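E3 ubiquitin-protein ligase HERC2 (Homo sapiens, PDB 4L1M) probably attaches ubiquitin to target proteins as a HECT-type E3 ligase, the part modelled being its first RCC1-like domain, a seven-bladed beta-propeller. Local coordinates at residues Lys63-Leu68 with Tyr75-Asn80; Glu48-Leu53 with Leu84-Val89; Gln57-Glu62 with Val98-His103; Ile28-Ile33 with Ala373-Trp378. One frame throughout, in Å; residues are numbered along the deposited sequence.

Contact 1. Residues Lys63-Leu68 with Tyr75-Asn80; sequences KRFLIL and YTQAYN. With SO4 (sulfate ion), chain G.
The two middle strands of a propeller blade meet here in an antiparallel beta hairpin, with R64 to I67 facing A78 to Y75. F65 and Q77 form a hydrogen-bonded pair, F65 N reaching Q77 O at 2.9 Å and Q77 N returning a bond to F65 O. I67 and Y75 repeat the pattern, and past the strand end Y79 N still finds K63 O at 3.1 Å.

F65, Q77, I67 and Y75 share one face of the sheet. The F65 ring and the Q77 chain run alongside each other, and Q77 CB sits over the ring face in a CH-pi contact, 4.1 Å from the centroid of F65. Beyond that, Q77 carries its amide away from F65, OE1 to A85 N and NE2 to T83 O. The Y79 ring is nearly parallel to that of F65 (14° between planes) but slid aside with little overlap; its face lies against the backbone of R64, and its OH bonds to A61 O. F65 also meets the ring of F376, in the neighbouring blade.

R64 and T76 lie on the other face. A bend at chi3 (54°) folds the R64 guanidinium back over the partner strand, with A78 CB against one of its faces. NH1 bonds in the guanidinium plane to T76 OG1, while NE turns to a sulfate, probably from the crystallisation liquor, which Y109 OH also holds: R64 NE lies 3.1 Å from sulfate O1.

Contact 2. Residues Glu48-Leu53 with Leu84-Val89; sequences EGLANL and LAPQLV
P86 packs its ring against L50, with P86 CG 3.7 Å from L50 CD2, and these two residues form the middle of a small apolar patch. The same methyl of L50 reaches back to L84, where CD2 of L50 lies 4.3 Å from CD1 of L84. Next to it, L53 CD1 lies 4.2 Å from P86 CB. L50 has CG beside its backbone N (chi1 -61°), and this swings its branched end across to meet L84 and P86 together. G49 brings only backbone to the patch, its N near L84 CD2.

One shell outward, the turn at 48-53 is held by N52 N to E48 O and L53 N to L50 O. The facing chain leads into strand 87-88, the outermost of its blade, which pairs with strand 74-78 through Q87 and T76. Q87 also folds its amide back, NE2 bonding to A85 O at 3.0 Å. Beneath the patch, L50 rests on F65 and I67, and Y75 touches both L53 and P86.

No hydrogen bond joins 48-53 to 84-89, so between these two segments the contact is van der Waals packing of leucine methyls on a proline ring, without directional bonds.

Contact 3. Residues Gln57-Glu62 with Val98-His103; sequences QIACAE and VKIAAH
H103 O receives a CA-H...O contact from A61 CA, 3.3 Å away and nearly straight at 160°, and no clear conventional hydrogen bond accompanies it between 57-62 and 98-103. The two segments carry the innermost strands of successive propeller blades, which face each other close to the centre of the domain. Strands 57-60 and 98-101 run in nearly the same direction, 18° apart, yet their axes come no closer than 6.4 Å, so side chains fill the space between two separate sheets.

Those side chains are small in the middle. A59 points its CB toward the facing strand, where it meets A102 CB at 4.1 Å and I100 CG1 at 4.0 Å. A61 adds its methyl to that of A102, making a row of three alanines, with Y109 packing on A61 and A102.

At the other end the Q57 and I100 side chains pass alongside, each pointing to the other's strand. The chain of Q57 is extended beyond CG (chi2 165°), which carries its amide across to the backbone of K99 and I100. I100 answers by setting CG1 between its own N and carbonyl carbon (chi1 49°), and CD1 then reaches back to the backbone of A59, with L66 and L68 packing alongside. K99, turned away, bonds through NZ to V156 O in the next blade, and V98 and K99 together face L112 in a classic beta bulge. Closest to Q57 NE2 among the I100 side-chain atoms is I100 CG1, at 3.5 Å.

Contact 4. Residues Ile28-Ile33 with Ala373-Trp378; sequences IGWGLI and AQSFAW
Backbone hydrogen bonds come first: I28 and A377 form an antiparallel hydrogen-bonded pair, as do W30 and S375, joining chain regions some 340 residues apart. I28 N reaches A377 O at 2.8 Å, and W30 N reaches S375 O at 3.0 Å. Each pair has its return bond, and L32 N extends the series to A373 O. This is the Velcro closure of a beta-propeller: the N-terminal end supplies the two outer strands, 27-31 and 45-46, and the C-terminal end the two inner ones, 365-370 and 374-379.

Side-chain polar bonds sit at the margin. Q374, bent at chi2 (85°), turns NE2 to L32 O, 3.0 Å away and in the plane of the amide, while its OE1 takes A373 N from above the carbonyl plane. One amide thus ties the loop after strand 27-31 to the start of its partner strand. Further along, S375 OG bonds to H322 NE2.

The apolar part lies mostly on the face of W30, S375 and A377. S375 CB sits over one face of the indole, 3.9 Å from the centroid of the W30 five-membered ring, and A377 CB stands at the indole's edge. The W30 ring meets F344 edge-to-face. On the other face, the F376 ring lies by CA of G29.

Closure at this blade is therefore non-covalent, carried by paired backbone amides and backed by the Q374 amide and the W30 indole.

Contacts 1 and 4 are both antiparallel strand pairs held by backbone bonds, but the first is a local hairpin inside one blade, whereas the second joins the chain's two ends. Contact 4 is buried, contacts 1 and 3 partly so. Contact 3, nearest the propeller centre, links two blades by side chains, alanines at the middle with Q57 and I100 at one end; contact 2 is at the surface and wholly apolar across its segments. Contacts 1, 2 and 3 all draw on the blade of strands 55-60, 64-69, 74-78 and 87-88: L66 N bonds to A59 O between contacts 1 and 3. W378 of contact 4 packs on Q57 and I58 of contact 3, bringing the closing blade against the next.

Contact 1. Residues Lys63-Leu68 with Tyr75-Asn80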
# COMPACT_ATOMS: atom_id res chain seq x y z
N LYS A 63 12.35 -5.86 3.86
CA LYS A 63 12.98 -6.79 4.82
C LYS A 63 12.31 -6.77 6.19
O LYS A 63 12.61 -7.60 7.04
CB LYS A 63 14.47 -6.46 5.02
CG LYS A 63 15.32 -6.42 3.77
CD LYS A 63 15.47 -7.79 3.10
CE LYS A 63 16.64 -7.79 2.10
NZ LYS A 63 16.33 -8.47 0.81
N ARG A 64 11.42 -5.82 6.41
CA ARG A 64 10.77 -5.68 7.69
C ARG A 64 9.40 -5.01 7.56
O ARG A 64 8.99 -4.60 6.48
CB ARG A 64 11.66 -4.90 8.63
CG ARG A 64 12.12 -3.56 8.12
CD ARG A 64 13.12 -2.93 9.07
NE ARG A 64 14.28 -3.80 9.38
CZ ARG A 64 14.50 -4.39 10.57
NH1 ARG A 64 13.65 -4.25 11.63
NH2 ARG A 64 15.59 -5.13 10.73
N PHE A 65 8.67 -5.00 8.66
CA PHE A 65 7.38 -4.33 8.70
C PHE A 65 7.24 -3.49 9.93
O PHE A 65 7.86 -3.76 10.96
CB PHE A 65 6.20 -5.31 8.54
CG PHE A 65 6.10 -6.37 9.61
CD1 PHE A 65 6.95 -7.43 9.64
CD2 PHE A 65 5.08 -6.33 10.55
CE1 PHE A 65 6.83 -8.41 10.62
CE2 PHE A 65 4.96 -7.31 11.51
CZ PHE A 65 5.83 -8.36 11.54
N LEU A 66 6.42 -2.45 9.79
CA LEU A 66 6.07 -1.57 10.85
C LEU A 66 4.70 -1.95 11.36
O LEU A 66 3.82 -2.35 10.57
CB LEU A 66 6.00 -0.14 10.35
CG LEU A 66 7.30 0.54 9.91
CD1 LEU A 66 7.02 1.99 9.62
CD2 LEU A 66 8.39 0.44 10.97
N ILE A 67 4.50 -1.82 12.67
CA ILE A 67 3.20 -2.07 13.28
C ILE A 67 2.79 -0.85 14.06
O ILE A 67 3.57 -0.34 14.85
CB ILE A 67 3.27 -3.25 14.26
CG1 ILE A 67 3.94 -4.47 13.62
CG2 ILE A 67 1.90 -3.62 14.74
CD1 ILE A 67 5.40 -4.65 14.01
N LEU A 68 1.56 -0.37 13.84
CA LEU A 68 1.03 0.76 14.60
C LEU A 68 0.11 0.20 15.69
O LEU A 68 -0.77 -0.61 15.37
CB LEU A 68 0.23 1.67 13.69
CG LEU A 68 -0.43 2.88 14.37
CD1 LEU A 68 0.64 3.76 14.97
CD2 LEU A 68 -1.30 3.67 13.40
N TYR A 75 6.14 0.02 16.05
CA TYR A 75 7.12 -1.00 16.29
C TYR A 75 7.62 -1.53 15.00
O TYR A 75 6.93 -1.44 13.97
CB TYR A 75 6.50 -2.14 17.09
CG TYR A 75 6.08 -1.72 18.46
CD1 TYR A 75 4.91 -0.99 18.64
CD2 TYR A 75 6.85 -2.01 19.58
CE1 TYR A 75 4.52 -0.59 19.91
CE2 TYR A 75 6.46 -1.59 20.84
CZ TYR A 75 5.29 -0.88 20.99
OH TYR A 75 4.85 -0.47 22.22
N THR A 76 8.82 -2.11 15.03
CA THR A 76 9.40 -2.68 13.83
C THR A 76 9.85 -4.11 14.08
O THR A 76 10.33 -4.43 15.17
CB THR A 76 10.56 -1.80 13.27
OG1 THR A 76 11.03 -2.33 12.03
CG2 THR A 76 11.74 -1.69 14.26
N GLN A 77 9.70 -4.95 13.07
CA GLN A 77 10.10 -6.34 13.12
C GLN A 77 10.61 -6.78 11.74
O GLN A 77 10.00 -6.46 10.72
CB GLN A 77 8.89 -7.18 13.50
CG GLN A 77 9.09 -8.69 13.46
CD GLN A 77 9.94 -9.21 14.60
OE1 GLN A 77 9.83 -8.75 15.73
NE2 GLN A 77 10.76 -10.20 14.32
N ALA A 78 11.70 -7.55 11.72
CA ALA A 78 12.19 -8.14 10.45
C ALA A 78 11.46 -9.44 10.16
O ALA A 78 11.18 -10.22 11.06
CB ALA A 78 13.70 -8.40 10.52
N TYR A 79 11.22 -9.71 8.88
CA TYR A 79 10.58 -10.95 8.47
C TYR A 79 11.42 -12.14 8.77
O TYR A 79 10.90 -13.21 9.09
CB TYR A 79 10.32 -10.96 6.95
CG TYR A 79 9.47 -9.84 6.42
CD1 TYR A 79 8.20 -9.59 6.92
CD2 TYR A 79 9.92 -9.04 5.41
CE1 TYR A 79 7.41 -8.56 6.43
CE2 TYR A 79 9.14 -8.03 4.88
CZ TYR A 79 7.89 -7.78 5.39
OH TYR A 79 7.16 -6.74 4.85
N ASN A 80 12.74 -12.00 8.62
CA ASN A 80 13.64 -13.14 8.72
C ASN A 80 14.45 -13.18 10.00
O ASN A 80 15.45 -13.87 10.07
CB ASN A 80 14.58 -13.21 7.51
CG ASN A 80 15.10 -14.62 7.27
OD1 ASN A 80 14.34 -15.59 7.26
ND2 ASN A 80 16.42 -14.74 7.09
S SO4 G . 15.85 -2.23 5.69
O1 SO4 G . 16.04 -2.94 6.98
O2 SO4 G . 17.02 -2.52 4.81
O3 SO4 G . 14.59 -2.72 5.05
O4 SO4 G . 15.72 -0.76 5.92

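Contact 2. Residues Glu48-Leu53 with Leu84-Val89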
# COMPACT_ATOMS: atom_id res chain seq x y z
N GLU A 48 1.16 -14.06 18.61
CA GLU A 48 0.71 -13.46 19.87
C GLU A 48 1.57 -12.25 20.24
O GLU A 48 1.11 -11.32 20.90
CB GLU A 48 0.67 -14.46 21.02
CG GLU A 48 -0.31 -15.62 20.83
CD GLU A 48 0.35 -16.86 20.27
OE1 GLU A 48 1.51 -16.77 19.80
OE2 GLU A 48 -0.29 -17.94 20.32
N GLY A 49 2.84 -12.29 19.84
CA GLY A 49 3.75 -11.17 20.07
C GLY A 49 3.20 -9.86 19.53
O GLY A 49 3.33 -8.84 20.18
N LEU A 50 2.56 -9.91 18.37
CA LEU A 50 1.92 -8.74 17.76
C LEU A 50 0.59 -8.36 18.39
O LEU A 50 0.25 -7.20 18.47
CB LEU A 50 1.68 -9.00 16.28
CG LEU A 50 2.92 -9.26 15.44
CD1 LEU A 50 2.52 -9.54 14.01
CD2 LEU A 50 3.89 -8.08 15.50
N ALA A 51 -0.18 -9.35 18.83
CA ALA A 51 -1.48 -9.10 19.42
C ALA A 51 -1.36 -8.26 20.69
O ALA A 51 -2.24 -7.44 20.97
CB ALA A 51 -2.18 -10.42 19.72
N ASN A 52 -0.29 -8.48 21.47
CA ASN A 52 -0.04 -7.70 22.70
C ASN A 52 -0.02 -6.20 22.46
O ASN A 52 -0.49 -5.41 23.27
CB ASN A 52 1.29 -8.11 23.34
CG ASN A 52 1.28 -9.52 23.92
OD1 ASN A 52 0.26 -10.20 23.91
ND2 ASN A 52 2.42 -9.95 24.44
N LEU A 53 0.47 -5.81 21.30
CA LEU A 53 0.55 -4.41 20.93
C LEU A 53 -0.81 -3.76 20.69
O LEU A 53 -0.97 -2.56 20.89
CB LEU A 53 1.38 -4.25 19.66
CG LEU A 53 2.76 -4.90 19.55
CD1 LEU A 53 3.49 -4.29 18.35
CD2 LEU A 53 3.60 -4.75 20.79
N LEU A 84 10.42 -13.51 17.13
CA LEU A 84 9.37 -12.50 17.01
C LEU A 84 9.40 -11.63 18.25
O LEU A 84 9.21 -12.13 19.33
CB LEU A 84 8.03 -13.17 16.89
CG LEU A 84 6.80 -12.27 16.90
CD1 LEU A 84 6.91 -11.14 15.87
CD2 LEU A 84 5.55 -13.10 16.65
N ALA A 85 9.65 -10.33 18.09
CA ALA A 85 9.86 -9.41 19.22
C ALA A 85 9.94 -7.97 18.71
O ALA A 85 11.03 -7.41 18.56
CB ALA A 85 11.12 -9.76 20.00
N PRO A 86 8.79 -7.37 18.45
CA PRO A 86 8.82 -6.08 17.81
C PRO A 86 9.42 -5.03 18.70
O PRO A 86 9.13 -4.95 19.89
CB PRO A 86 7.34 -5.77 17.54
CG PRO A 86 6.62 -7.06 17.79
CD PRO A 86 7.42 -7.76 18.82
N GLN A 87 10.25 -4.20 18.10
CA GLN A 87 10.99 -3.21 18.84
C GLN A 87 10.38 -1.85 18.57
O GLN A 87 9.92 -1.55 17.47
CB GLN A 87 12.47 -3.22 18.45
CG GLN A 87 13.16 -4.53 18.72
CD GLN A 87 13.23 -4.85 20.19
OE1 GLN A 87 13.94 -4.18 20.96
NE2 GLN A 87 12.51 -5.89 20.61
N LEU A 88 10.40 -1.04 19.62
CA LEU A 88 9.83 0.28 19.58
C LEU A 88 10.69 1.12 18.65
O LEU A 88 11.90 1.09 18.77
CB LEU A 88 9.84 0.87 21.00
CG LEU A 88 9.09 2.19 21.20
CD1 LEU A 88 7.59 2.01 21.05
CD2 LEU A 88 9.41 2.77 22.57
N VAL A 89 10.06 1.84 17.73
CA VAL A 89 10.76 2.81 16.93
C VAL A 89 10.96 4.06 17.78
O VAL A 89 10.02 4.72 18.13
CB VAL A 89 9.99 3.13 15.64
CG1 VAL A 89 10.71 4.23 14.84
CG2 VAL A 89 9.85 1.87 14.79

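Contact 3. Residues Gln57-Glu62 with Val98-His103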
# COMPACT_ATOMS: atom_id res chain seq x y z
N GLN A 57 -2.74 -1.12 12.34
CA GLN A 57 -2.18 -1.05 11.01
C GLN A 57 -0.85 -1.78 10.91
O GLN A 57 -0.11 -1.83 11.89
CB GLN A 57 -1.94 0.42 10.68
CG GLN A 57 -2.32 0.88 9.30
CD GLN A 57 -2.35 2.40 9.29
OE1 GLN A 57 -3.18 3.04 10.00
NE2 GLN A 57 -1.45 3.00 8.55
N ILE A 58 -0.55 -2.32 9.74
CA ILE A 58 0.74 -2.89 9.45
C ILE A 58 1.20 -2.42 8.07
O ILE A 58 0.48 -2.59 7.10
CB ILE A 58 0.68 -4.43 9.44
CG1 ILE A 58 0.42 -4.95 10.84
CG2 ILE A 58 1.99 -5.01 8.87
CD1 ILE A 58 0.39 -6.46 10.96
N ALA A 59 2.40 -1.86 8.00
CA ALA A 59 3.00 -1.41 6.76
C ALA A 59 4.23 -2.26 6.44
O ALA A 59 5.21 -2.25 7.16
CB ALA A 59 3.39 0.04 6.87
N CYS A 60 4.14 -3.00 5.34
CA CYS A 60 5.14 -3.97 5.00
C CYS A 60 6.18 -3.35 4.08
O CYS A 60 5.85 -2.88 3.00
CB CYS A 60 4.46 -5.15 4.31
SG CYS A 60 3.45 -6.17 5.44
N ALA A 61 7.43 -3.37 4.52
CA ALA A 61 8.55 -3.00 3.65
C ALA A 61 9.20 -4.27 3.11
O ALA A 61 8.62 -5.36 3.21
CB ALA A 61 9.54 -2.14 4.40
N GLU A 62 10.37 -4.15 2.52
CA GLU A 62 11.00 -5.32 1.88
C GLU A 62 11.62 -6.33 2.84
O GLU A 62 11.44 -7.53 2.64
CB GLU A 62 12.05 -4.89 0.86
CG GLU A 62 12.40 -6.02 -0.11
CD GLU A 62 13.67 -5.75 -0.88
OE1 GLU A 62 14.77 -6.00 -0.32
OE2 GLU A 62 13.57 -5.29 -2.04
N VAL A 98 -1.00 8.12 13.91
CA VAL A 98 -2.27 7.58 13.43
C VAL A 98 -2.18 6.90 12.07
O VAL A 98 -3.13 6.23 11.66
CB VAL A 98 -3.34 8.67 13.32
CG1 VAL A 98 -3.59 9.30 14.69
CG2 VAL A 98 -2.96 9.72 12.28
N LYS A 99 -1.06 7.07 11.35
CA LYS A 99 -0.85 6.32 10.11
C LYS A 99 0.61 6.02 9.91
O LYS A 99 1.48 6.77 10.36
CB LYS A 99 -1.40 7.07 8.89
CG LYS A 99 -2.91 7.08 8.83
CD LYS A 99 -3.44 7.32 7.44
CE LYS A 99 -4.93 7.63 7.51
NZ LYS A 99 -5.47 8.01 6.17
N ILE A 100 0.86 4.90 9.23
CA ILE A 100 2.18 4.53 8.81
C ILE A 100 2.14 4.10 7.36
O ILE A 100 1.12 3.74 6.84
CB ILE A 100 2.74 3.37 9.67
CG1 ILE A 100 1.72 2.23 9.77
CG2 ILE A 100 3.15 3.88 11.02
CD1 ILE A 100 2.19 1.02 10.57
N ALA A 101 3.29 4.13 6.72
CA ALA A 101 3.37 3.69 5.35
C ALA A 101 4.76 3.18 5.03
O ALA A 101 5.75 3.58 5.65
CB ALA A 101 3.00 4.82 4.41
N ALA A 102 4.79 2.32 4.03
CA ALA A 102 5.99 1.75 3.51
C ALA A 102 5.54 0.97 2.31
O ALA A 102 4.37 0.75 2.15
CB ALA A 102 6.65 0.84 4.52
N HIS A 103 6.46 0.52 1.47
CA HIS A 103 6.12 -0.18 0.25
C HIS A 103 6.80 -1.52 0.27
O HIS A 103 7.93 -1.63 0.73
CB HIS A 103 6.63 0.61 -0.94
CG HIS A 103 6.20 0.06 -2.24
ND1 HIS A 103 6.93 -0.90 -2.91
CD2 HIS A 103 5.10 0.30 -2.99
CE1 HIS A 103 6.29 -1.23 -4.01
NE2 HIS A 103 5.19 -0.51 -4.10

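Contact 4. Residues Ile28-Ile33 with Ala373-Trp378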
# COMPACT_ATOMS: atom_id res chain seq x y z
N ILE A 28 -2.84 -13.00 12.48
CA ILE A 28 -2.38 -14.17 11.73
C ILE A 28 -1.42 -13.74 10.63
O ILE A 28 -1.65 -12.73 9.95
CB ILE A 28 -3.53 -14.91 11.04
CG1 ILE A 28 -4.78 -14.92 11.91
CG2 ILE A 28 -3.10 -16.33 10.70
CD1 ILE A 28 -4.60 -15.63 13.23
N GLY A 29 -0.33 -14.50 10.48
CA GLY A 29 0.64 -14.27 9.41
C GLY A 29 1.02 -15.56 8.73
O GLY A 29 0.92 -16.64 9.32
N TRP A 30 1.42 -15.45 7.47
CA TRP A 30 1.94 -16.61 6.75
C TRP A 30 2.79 -16.16 5.61
O TRP A 30 2.74 -15.00 5.22
CB TRP A 30 0.81 -17.54 6.27
CG TRP A 30 -0.20 -16.91 5.39
CD1 TRP A 30 -0.28 -17.04 4.03
CD2 TRP A 30 -1.29 -16.08 5.78
NE1 TRP A 30 -1.35 -16.33 3.56
CE2 TRP A 30 -2.00 -15.74 4.62
CE3 TRP A 30 -1.77 -15.61 7.02
CZ2 TRP A 30 -3.13 -14.93 4.64
CZ3 TRP A 30 -2.90 -14.80 7.04
CH2 TRP A 30 -3.56 -14.47 5.86
N GLY A 31 3.58 -17.09 5.07
CA GLY A 31 4.55 -16.79 4.01
C GLY A 31 5.97 -16.99 4.49
O GLY A 31 6.21 -17.80 5.36
N LEU A 32 6.91 -16.24 3.94
CA LEU A 32 8.32 -16.40 4.26
C LEU A 32 8.64 -15.67 5.56
O LEU A 32 8.98 -14.49 5.57
CB LEU A 32 9.19 -15.90 3.10
CG LEU A 32 10.72 -16.00 3.21
CD1 LEU A 32 11.19 -17.43 3.39
CD2 LEU A 32 11.37 -15.36 1.98
N ILE A 33 8.53 -16.40 6.65
CA ILE A 33 8.66 -15.85 7.99
C ILE A 33 9.67 -16.67 8.73
O ILE A 33 9.53 -17.88 8.84
CB ILE A 33 7.32 -15.91 8.72
CG1 ILE A 33 6.46 -14.74 8.28
CG2 ILE A 33 7.49 -15.88 10.23
CD1 ILE A 33 5.00 -14.96 8.57
N ALA A 373 6.70 -11.43 0.35
CA ALA A 373 6.46 -12.88 0.41
C ALA A 373 5.64 -13.25 1.66
O ALA A 373 5.75 -14.36 2.19
CB ALA A 373 7.78 -13.61 0.39
N GLN A 374 4.85 -12.29 2.13
CA GLN A 374 4.18 -12.37 3.43
C GLN A 374 2.78 -11.81 3.37
O GLN A 374 2.49 -10.95 2.55
CB GLN A 374 4.94 -11.57 4.49
CG GLN A 374 6.35 -12.05 4.76
CD GLN A 374 7.38 -11.49 3.81
OE1 GLN A 374 7.10 -10.57 3.03
NE2 GLN A 374 8.58 -12.06 3.85
N SER A 375 1.92 -12.32 4.25
CA SER A 375 0.55 -11.84 4.36
C SER A 375 0.14 -11.84 5.80
O SER A 375 0.50 -12.74 6.56
CB SER A 375 -0.40 -12.72 3.54
OG SER A 375 0.15 -13.09 2.28
N PHE A 376 -0.59 -10.81 6.20
CA PHE A 376 -1.09 -10.69 7.56
C PHE A 376 -2.57 -10.32 7.56
O PHE A 376 -3.05 -9.65 6.65
CB PHE A 376 -0.35 -9.61 8.31
CG PHE A 376 1.13 -9.84 8.41
CD1 PHE A 376 1.66 -10.53 9.48
CD2 PHE A 376 1.99 -9.33 7.44
CE1 PHE A 376 3.03 -10.73 9.58
CE2 PHE A 376 3.35 -9.53 7.54
CZ PHE A 376 3.88 -10.23 8.62
N ALA A 377 -3.28 -10.78 8.58
CA ALA A 377 -4.67 -10.43 8.77
C ALA A 377 -4.92 -10.32 10.26
O ALA A 377 -4.46 -11.18 11.01
CB ALA A 377 -5.57 -11.50 8.16
N TRP A 378 -5.65 -9.28 10.68
CA TRP A 378 -5.98 -9.14 12.09
C TRP A 378 -7.45 -8.80 12.37
O TRP A 378 -8.12 -8.11 11.60
CB TRP A 378 -5.07 -8.10 12.76
CG TRP A 378 -5.15 -6.73 12.18
CD1 TRP A 378 -5.89 -5.69 12.64
CD2 TRP A 378 -4.43 -6.25 11.03
NE1 TRP A 378 -5.70 -4.58 11.83
CE2 TRP A 378 -4.80 -4.90 10.85
CE3 TRP A 378 -3.52 -6.83 10.14
CZ2 TRP A 378 -4.30 -4.13 9.82
CZ3 TRP A 378 -3.03 -6.07 9.11
CH2 TRP A 378 -3.42 -4.72 8.95